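Local coordinates for protein enoyl-CoA hydratase (Mycobacterium avium subsp. paratuberculosis, PDB 4LK5) that probably hydrates the double bond of enoyl-CoA thioesters, as a member of the crotonase-like enoyl-CoA hydratase/isomerase family, at residues 121-133 and 243-255. Numbering follows the deposited sequence.
Sequences LVRAIAALPHPVV and KLAINAATLTELD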
# COMPACT_ATOMS: atom_id res chain seq x y z
N LEU C 121 3.07 0.82 -24.12
CA LEU C 121 2.08 1.82 -23.74
C LEU C 121 2.26 2.20 -22.26
O LEU C 121 2.50 3.37 -21.93
CB LEU C 121 0.67 1.31 -24.01
CG LEU C 121 -0.53 1.97 -23.34
CD1 LEU C 121 -0.40 3.46 -23.23
CD2 LEU C 121 -1.77 1.60 -24.13
N VAL C 122 2.20 1.18 -21.41
CA VAL C 122 2.31 1.37 -19.97
C VAL C 122 3.58 2.12 -19.57
O VAL C 122 3.52 3.10 -18.80
CB VAL C 122 2.14 0.02 -19.24
CG1 VAL C 122 2.67 0.09 -17.86
CG2 VAL C 122 0.67 -0.35 -19.20
N ARG C 123 4.72 1.72 -20.12
CA ARG C 123 5.96 2.47 -19.86
C ARG C 123 5.88 3.89 -20.34
O ARG C 123 6.52 4.75 -19.76
CB ARG C 123 7.18 1.89 -20.58
CG ARG C 123 7.58 0.53 -20.06
CD ARG C 123 8.97 0.13 -20.47
NE ARG C 123 9.09 -1.30 -20.26
CZ ARG C 123 8.89 -2.24 -21.19
NH1 ARG C 123 8.61 -1.95 -22.44
NH2 ARG C 123 9.02 -3.53 -20.85
N ALA C 124 5.15 4.13 -21.42
CA ALA C 124 5.12 5.48 -22.00
C ALA C 124 4.36 6.37 -21.05
O ALA C 124 4.77 7.49 -20.81
CB ALA C 124 4.49 5.50 -23.38
N ILE C 125 3.28 5.85 -20.48
CA ILE C 125 2.53 6.62 -19.49
C ILE C 125 3.34 6.94 -18.25
O ILE C 125 3.38 8.07 -17.85
CB ILE C 125 1.21 5.96 -19.11
CG1 ILE C 125 0.28 6.00 -20.30
CG2 ILE C 125 0.54 6.70 -17.95
CD1 ILE C 125 -0.89 5.06 -20.17
N ALA C 126 4.00 5.95 -17.67
CA ALA C 126 4.82 6.15 -16.46
C ALA C 126 6.00 7.09 -16.71
O ALA C 126 6.42 7.84 -15.82
CB ALA C 126 5.32 4.80 -15.92
N ALA C 127 6.57 7.03 -17.90
CA ALA C 127 7.71 7.87 -18.25
C ALA C 127 7.31 9.33 -18.66
O ALA C 127 8.18 10.18 -18.80
CB ALA C 127 8.50 7.21 -19.37
N LEU C 128 6.02 9.60 -18.84
CA LEU C 128 5.57 10.90 -19.38
C LEU C 128 5.70 12.11 -18.39
O LEU C 128 5.00 12.16 -17.38
CB LEU C 128 4.12 10.74 -19.84
CG LEU C 128 3.39 11.78 -20.71
CD1 LEU C 128 4.35 12.58 -21.55
CD2 LEU C 128 2.34 11.08 -21.60
N PRO C 129 6.58 13.09 -18.68
CA PRO C 129 6.83 14.23 -17.76
C PRO C 129 5.68 15.25 -17.60
O PRO C 129 5.92 16.45 -17.45
CB PRO C 129 8.06 14.92 -18.36
CG PRO C 129 8.60 14.01 -19.40
CD PRO C 129 7.48 13.11 -19.84
N HIS C 130 4.45 14.77 -17.59
CA HIS C 130 3.32 15.60 -17.43
C HIS C 130 2.28 14.83 -16.68
O HIS C 130 2.32 13.59 -16.65
CB HIS C 130 2.81 16.03 -18.81
CG HIS C 130 3.79 16.87 -19.57
ND1 HIS C 130 4.15 18.14 -19.16
CD2 HIS C 130 4.57 16.59 -20.64
CE1 HIS C 130 5.07 18.62 -19.97
NE2 HIS C 130 5.34 17.70 -20.89
N PRO C 131 1.33 15.54 -16.06
CA PRO C 131 0.25 14.78 -15.44
C PRO C 131 -0.55 14.05 -16.50
O PRO C 131 -0.85 14.64 -17.54
CB PRO C 131 -0.59 15.86 -14.77
CG PRO C 131 0.41 16.90 -14.41
CD PRO C 131 1.35 16.93 -15.59
N VAL C 132 -0.84 12.78 -16.27
CA VAL C 132 -1.65 11.99 -17.17
C VAL C 132 -2.95 11.60 -16.48
O VAL C 132 -2.90 11.00 -15.41
CB VAL C 132 -0.92 10.72 -17.61
CG1 VAL C 132 -1.84 9.87 -18.48
CG2 VAL C 132 0.35 11.09 -18.35
N VAL C 133 -4.09 11.95 -17.08
CA VAL C 133 -5.38 11.81 -16.43
C VAL C 133 -6.23 10.76 -17.09
O VAL C 133 -6.44 10.85 -18.28
CB VAL C 133 -6.21 13.09 -16.50
CG1 VAL C 133 -7.49 12.92 -15.65
CG2 VAL C 133 -5.42 14.28 -16.04
N LYS C 243 5.58 14.03 -10.33
CA LYS C 243 5.15 12.80 -10.96
C LYS C 243 6.23 11.72 -10.97
O LYS C 243 5.98 10.56 -10.59
CB LYS C 243 4.77 13.08 -12.40
CG LYS C 243 3.92 12.03 -13.05
CD LYS C 243 4.59 11.30 -14.19
CE LYS C 243 3.47 10.79 -15.11
NZ LYS C 243 3.89 9.80 -16.10
N LEU C 244 7.42 12.10 -11.40
CA LEU C 244 8.45 11.16 -11.66
C LEU C 244 9.03 10.66 -10.36
O LEU C 244 9.38 9.51 -10.23
CB LEU C 244 9.52 11.79 -12.57
CG LEU C 244 9.02 12.04 -14.03
CD1 LEU C 244 10.03 12.79 -14.90
CD2 LEU C 244 8.63 10.77 -14.75
N ALA C 245 9.14 11.55 -9.39
CA ALA C 245 9.61 11.19 -8.07
C ALA C 245 8.69 10.15 -7.38
O ALA C 245 9.17 9.22 -6.74
CB ALA C 245 9.72 12.42 -7.21
N ILE C 246 7.39 10.33 -7.49
CA ILE C 246 6.49 9.40 -6.83
C ILE C 246 6.53 8.08 -7.59
O ILE C 246 6.57 7.00 -6.96
CB ILE C 246 5.07 9.96 -6.76
CG1 ILE C 246 5.14 11.39 -6.24
CG2 ILE C 246 4.21 9.13 -5.84
CD1 ILE C 246 3.83 11.97 -5.78
N ASN C 247 6.56 8.17 -8.93
CA ASN C 247 6.63 6.98 -9.75
C ASN C 247 7.86 6.18 -9.45
O ASN C 247 7.78 4.96 -9.31
CB ASN C 247 6.55 7.32 -11.23
CG ASN C 247 5.13 7.23 -11.77
OD1 ASN C 247 4.91 7.33 -12.97
ND2 ASN C 247 4.17 7.10 -10.89
N ALA C 248 8.99 6.87 -9.31
CA ALA C 248 10.26 6.22 -9.05
C ALA C 248 10.29 5.58 -7.67
O ALA C 248 10.96 4.59 -7.49
CB ALA C 248 11.41 7.21 -9.19
N ALA C 249 9.57 6.14 -6.70
CA ALA C 249 9.43 5.52 -5.39
C ALA C 249 8.42 4.35 -5.31
O ALA C 249 8.66 3.41 -4.53
CB ALA C 249 9.06 6.55 -4.36
N THR C 250 7.36 4.38 -6.12
CA THR C 250 6.27 3.38 -6.07
C THR C 250 6.24 2.30 -7.15
O THR C 250 5.52 1.31 -6.98
CB THR C 250 4.90 4.07 -6.24
OG1 THR C 250 4.94 4.93 -7.39
CG2 THR C 250 4.56 4.87 -5.03
N LEU C 251 6.96 2.51 -8.26
CA LEU C 251 6.89 1.67 -9.44
C LEU C 251 8.24 1.01 -9.75
O LEU C 251 8.54 0.54 -10.86
CB LEU C 251 6.48 2.48 -10.64
CG LEU C 251 5.15 3.23 -10.58
CD1 LEU C 251 4.91 3.76 -11.99
CD2 LEU C 251 4.01 2.33 -10.14
N THR C 252 9.05 0.97 -8.73
CA THR C 252 10.27 0.21 -8.70
C THR C 252 10.08 -1.20 -9.33
O THR C 252 10.95 -1.70 -9.98
CB THR C 252 10.66 0.20 -7.21
OG1 THR C 252 11.78 1.07 -7.00
CG2 THR C 252 10.87 -1.12 -6.64
N GLU C 253 8.93 -1.83 -9.16
CA GLU C 253 8.76 -3.19 -9.66
C GLU C 253 7.95 -3.28 -10.96
O GLU C 253 7.57 -4.36 -11.37
CB GLU C 253 8.09 -4.06 -8.59
CG GLU C 253 8.86 -4.08 -7.28
CD GLU C 253 10.33 -4.42 -7.48
OE1 GLU C 253 10.61 -5.34 -8.28
OE2 GLU C 253 11.23 -3.81 -6.83
N LEU C 254 7.69 -2.14 -11.59
CA LEU C 254 6.87 -2.13 -12.77
C LEU C 254 7.54 -2.86 -13.90
O LEU C 254 6.90 -3.68 -14.56
CB LEU C 254 6.60 -0.71 -13.21
CG LEU C 254 5.90 -0.61 -14.56
CD1 LEU C 254 4.53 -1.30 -14.46
CD2 LEU C 254 5.76 0.82 -15.04
N ASP C 255 8.82 -2.56 -14.14
CA ASP C 255 9.59 -3.24 -15.18
C ASP C 255 9.72 -4.79 -15.05
O ASP C 255 9.47 -5.53 -16.03
CB ASP C 255 10.98 -2.60 -15.35
CG ASP C 255 10.96 -1.41 -16.34
OD1 ASP C 255 9.99 -1.30 -17.13
OD2 ASP C 255 11.91 -0.57 -16.31
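Lys-243 reaches from helix 236-250 into the C-terminal end of helix 113-127, where its ammonium meets main-chain carbonyls. CG lies anti to the backbone N and the chain bends at chi2 (-114°) before running on extended, which brings NZ 2.9 Å from Leu-128 O and 3.2 Å from Ala-126 O, both weak hydrogen bonds. Carbonyls at and just past the helix end, with Asp-152 as a long, weak ion-pair partner, would probably favour a cation here. Farther back along the side chain, CE lies 3.4 Å from His-130 O.

Beside this polar end, Ala-126 CB meets two leucine methyls, Leu-251 CD1 and Leu-254 CD2, each at 4.1 Å. The side chains of Leu-254 and Val-122 cross obliquely, with Leu-254 CD1 meeting Val-122 CG1. Leu-244 lays CD2 near Ala-126 O.

The far end carries a salt bridge at an exposed edge. Arg-123, extended from CG to NE, gives its NE hydrogen to Asp-255 OD1 (3.3 Å, 154° at the hydrogen); the acceptor lies in the guanidinium plane, whereas NE approaches OD1 from the syn side but 31° out of the carboxylate plane.

In the crotonase-like fold, this contact joins helix 113-127 and the loop leading into strand 132-136 to the consecutive helices 236-250 and 254-269. Leu-128 also packs on helix 61-76 and strand 82-87, while Asn-247 and Leu-251 touch Arg-187 of the second subunit.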